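Local coordinates for DltD domain-containing protein (Beauveria bassiana, PDB 7D78) that probably acts as a thioesterase of the alpha/beta-hydrolase fold that releases polyketide chains by cyclising them to medium-ring lactones, at residues A[200-204]-A[236-242]. Sequence-based numbering, arbitrary orientation.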
loop_
_atom_site.group_PDB
_atom_site.type_symbol
_atom_site.label_atom_id
_atom_site.label_comp_id
_atom_site.label_asym_id
_atom_site.label_seq_id
_atom_site.Cartn_x
_atom_site.Cartn_y
_atom_site.Cartn_z
ATOM N N ASN A 200 -1.474 9.296 -20.508
ATOM C CA ASN A 200 -2.366 8.592 -19.599
ATOM C C ASN A 200 -2.751 9.564 -18.493
ATOM O O ASN A 200 -2.131 10.627 -18.349
ATOM C CB ASN A 200 -1.703 7.321 -19.043
ATOM C CG ASN A 200 -0.364 7.597 -18.404
ATOM O OD1 ASN A 200 -0.282 8.301 -17.400
ATOM N ND2 ASN A 200 0.698 7.034 -18.978
ATOM N N PRO A 201 -3.786 9.238 -17.703
ATOM C CA PRO A 201 -4.361 10.250 -16.800
ATOM C C PRO A 201 -3.431 10.760 -15.717
ATOM O O PRO A 201 -3.640 11.881 -15.232
ATOM C CB PRO A 201 -5.569 9.523 -16.193
ATOM C CG PRO A 201 -5.980 8.573 -17.253
ATOM C CD PRO A 201 -4.673 8.066 -17.822
ATOM N N ILE A 202 -2.438 9.983 -15.276
ATOM C CA ILE A 202 -1.582 10.461 -14.188
ATOM C C ILE A 202 -0.241 10.984 -14.686
ATOM O O ILE A 202 0.520 11.563 -13.892
ATOM C CB ILE A 202 -1.357 9.376 -13.108
ATOM C CG1 ILE A 202 -0.532 8.214 -13.649
ATOM C CG2 ILE A 202 -2.698 8.861 -12.558
ATOM C CD1 ILE A 202 -0.144 7.183 -12.558
ATOM N N GLY A 203 0.070 10.806 -15.966
ATOM C CA GLY A 203 1.332 11.282 -16.508
ATOM C C GLY A 203 2.526 10.380 -16.268
ATOM O O GLY A 203 3.651 10.877 -16.152
ATOM N N MET A 204 2.330 9.063 -16.215
ATOM C CA MET A 204 3.425 8.173 -15.844
ATOM C C MET A 204 4.219 7.738 -17.069
ATOM O O MET A 204 3.704 7.712 -18.191
ATOM C CB MET A 204 2.900 6.933 -15.108
ATOM C CG MET A 204 1.961 6.054 -15.930
ATOM S SD MET A 204 1.550 4.458 -15.136
ATOM C CE MET A 204 3.042 3.534 -15.492
ATOM N N LEU A 236 -8.448 1.437 -14.284
ATOM C CA LEU A 236 -8.121 2.770 -13.784
ATOM C C LEU A 236 -7.702 2.747 -12.312
ATOM O O LEU A 236 -6.837 3.532 -11.897
ATOM C CB LEU A 236 -9.317 3.715 -13.977
ATOM C CG LEU A 236 -9.071 5.199 -13.670
ATOM C CD1 LEU A 236 -8.424 5.933 -14.882
ATOM C CD2 LEU A 236 -10.375 5.872 -13.267
ATOM N N GLN A 237 -8.285 1.845 -11.511
ATOM C CA GLN A 237 -7.959 1.810 -10.085
ATOM C C GLN A 237 -6.491 1.503 -9.826
ATOM O O GLN A 237 -6.022 1.711 -8.699
ATOM C CB GLN A 237 -8.836 0.789 -9.359
ATOM C CG GLN A 237 -10.291 1.244 -9.192
ATOM C CD GLN A 237 -10.416 2.597 -8.481
ATOM O OE1 GLN A 237 -9.671 2.888 -7.544
ATOM N NE2 GLN A 237 -11.368 3.421 -8.930
ATOM N N THR A 238 -5.766 0.996 -10.830
ATOM C CA THR A 238 -4.308 0.907 -10.788
ATOM C C THR A 238 -3.730 2.212 -10.271
ATOM O O THR A 238 -2.831 2.214 -9.425
ATOM C CB THR A 238 -3.737 0.613 -12.181
ATOM O OG1 THR A 238 -4.222 -0.650 -12.644
ATOM C CG2 THR A 238 -2.190 0.621 -12.168
ATOM N N TYR A 239 -4.268 3.334 -10.762
ATOM C CA TYR A 239 -3.720 4.631 -10.394
ATOM C C TYR A 239 -3.933 4.937 -8.916
ATOM O O TYR A 239 -3.161 5.703 -8.330
ATOM C CB TYR A 239 -4.344 5.710 -11.273
ATOM C CG TYR A 239 -4.042 5.523 -12.747
ATOM C CD1 TYR A 239 -2.833 4.965 -13.171
ATOM C CD2 TYR A 239 -4.964 5.908 -13.714
ATOM C CE1 TYR A 239 -2.558 4.798 -14.541
ATOM C CE2 TYR A 239 -4.703 5.751 -15.065
ATOM C CZ TYR A 239 -3.506 5.208 -15.476
ATOM O OH TYR A 239 -3.276 5.068 -16.831
ATOM N N GLN A 240 -4.981 4.376 -8.305
ATOM C CA GLN A 240 -5.140 4.503 -6.859
ATOM C C GLN A 240 -4.017 3.775 -6.123
ATOM O O GLN A 240 -3.440 4.305 -5.163
ATOM C CB GLN A 240 -6.507 3.964 -6.435
ATOM C CG GLN A 240 -6.747 3.976 -4.923
ATOM C CD GLN A 240 -6.779 5.382 -4.353
ATOM O OE1 GLN A 240 -5.772 5.895 -3.838
ATOM N NE2 GLN A 240 -7.928 6.021 -4.457
ATOM N N LYS A 241 -3.692 2.554 -6.558
ATOM C CA LYS A 241 -2.585 1.824 -5.948
ATOM C C LYS A 241 -1.271 2.573 -6.125
ATOM O O LYS A 241 -0.442 2.614 -5.211
ATOM C CB LYS A 241 -2.489 0.420 -6.555
ATOM C CG LYS A 241 -3.808 -0.368 -6.565
ATOM C CD LYS A 241 -4.433 -0.391 -5.167
ATOM C CE LYS A 241 -5.809 -1.054 -5.162
ATOM N NZ LYS A 241 -6.386 -1.082 -3.770
ATOM N N LEU A 242 -1.063 3.173 -7.298
ATOM C CA LEU A 242 0.166 3.923 -7.529
ATOM C C LEU A 242 0.210 5.199 -6.699
ATOM O O LEU A 242 1.300 5.676 -6.366
ATOM C CB LEU A 242 0.319 4.257 -9.018
ATOM C CG LEU A 242 0.375 3.048 -9.963
ATOM C CD1 LEU A 242 0.648 3.514 -11.383
ATOM C CD2 LEU A 242 1.457 2.061 -9.503
#
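Ile202 and Tyr239 are the residues whose CA atoms come nearest each other across the two segments, 7.3 Å apart, where a type I beta turn from Asn200 to Gly203 faces the short helix 238-244. No hydrogen bond joins the segments; instead, the turn is braced from within and offers side chains mainly to the Tyr239 ring. Asn200 does the bracing. Its OD1 takes a nearly straight bond from Met204 N at 3.0 Å, in the carbonyl plane and on a lone pair, and a weak one from Gly203 N, while ND2 returns a bond to Met204 O at 3.2 Å. Both ends of the amide are therefore gripped, which fixes its rotation. On this support Ile202 lays CG2 over one face of Tyr239, a CH-pi contact 4.0 Å from the ring centroid, and its CD1 reaches Tyr239 CD1 at 3.5 Å. With CG1 between the backbone N and the carbonyl carbon (chi1 67°), both branches of the isoleucine meet the ring. Pro201 comes obliquely, CD lying 3.6 Å from Tyr239 CE2. The contact lies among the segments between the sixth and seventh strands of the main alpha/beta-hydrolase sheet, the usual place for a lid, and here Pro201 packs on Gln174 and Ile202 on Ala171 of helix 168-183. Met204, its chain extended at chi2 (171°), brings SD to the edge of the Tyr239 ring, a Met-aromatic contact, and SD also meets Leu242 CD1 at 4.0 Å. Were Tyr239 replaced by an alanine, a gap would probably open between turn and helix, leaving Ile202 CG2 without its aromatic face and Met204 SD without its ring edge. Leu242 CD1 packs on Ile202 CD1 at 3.9 Å.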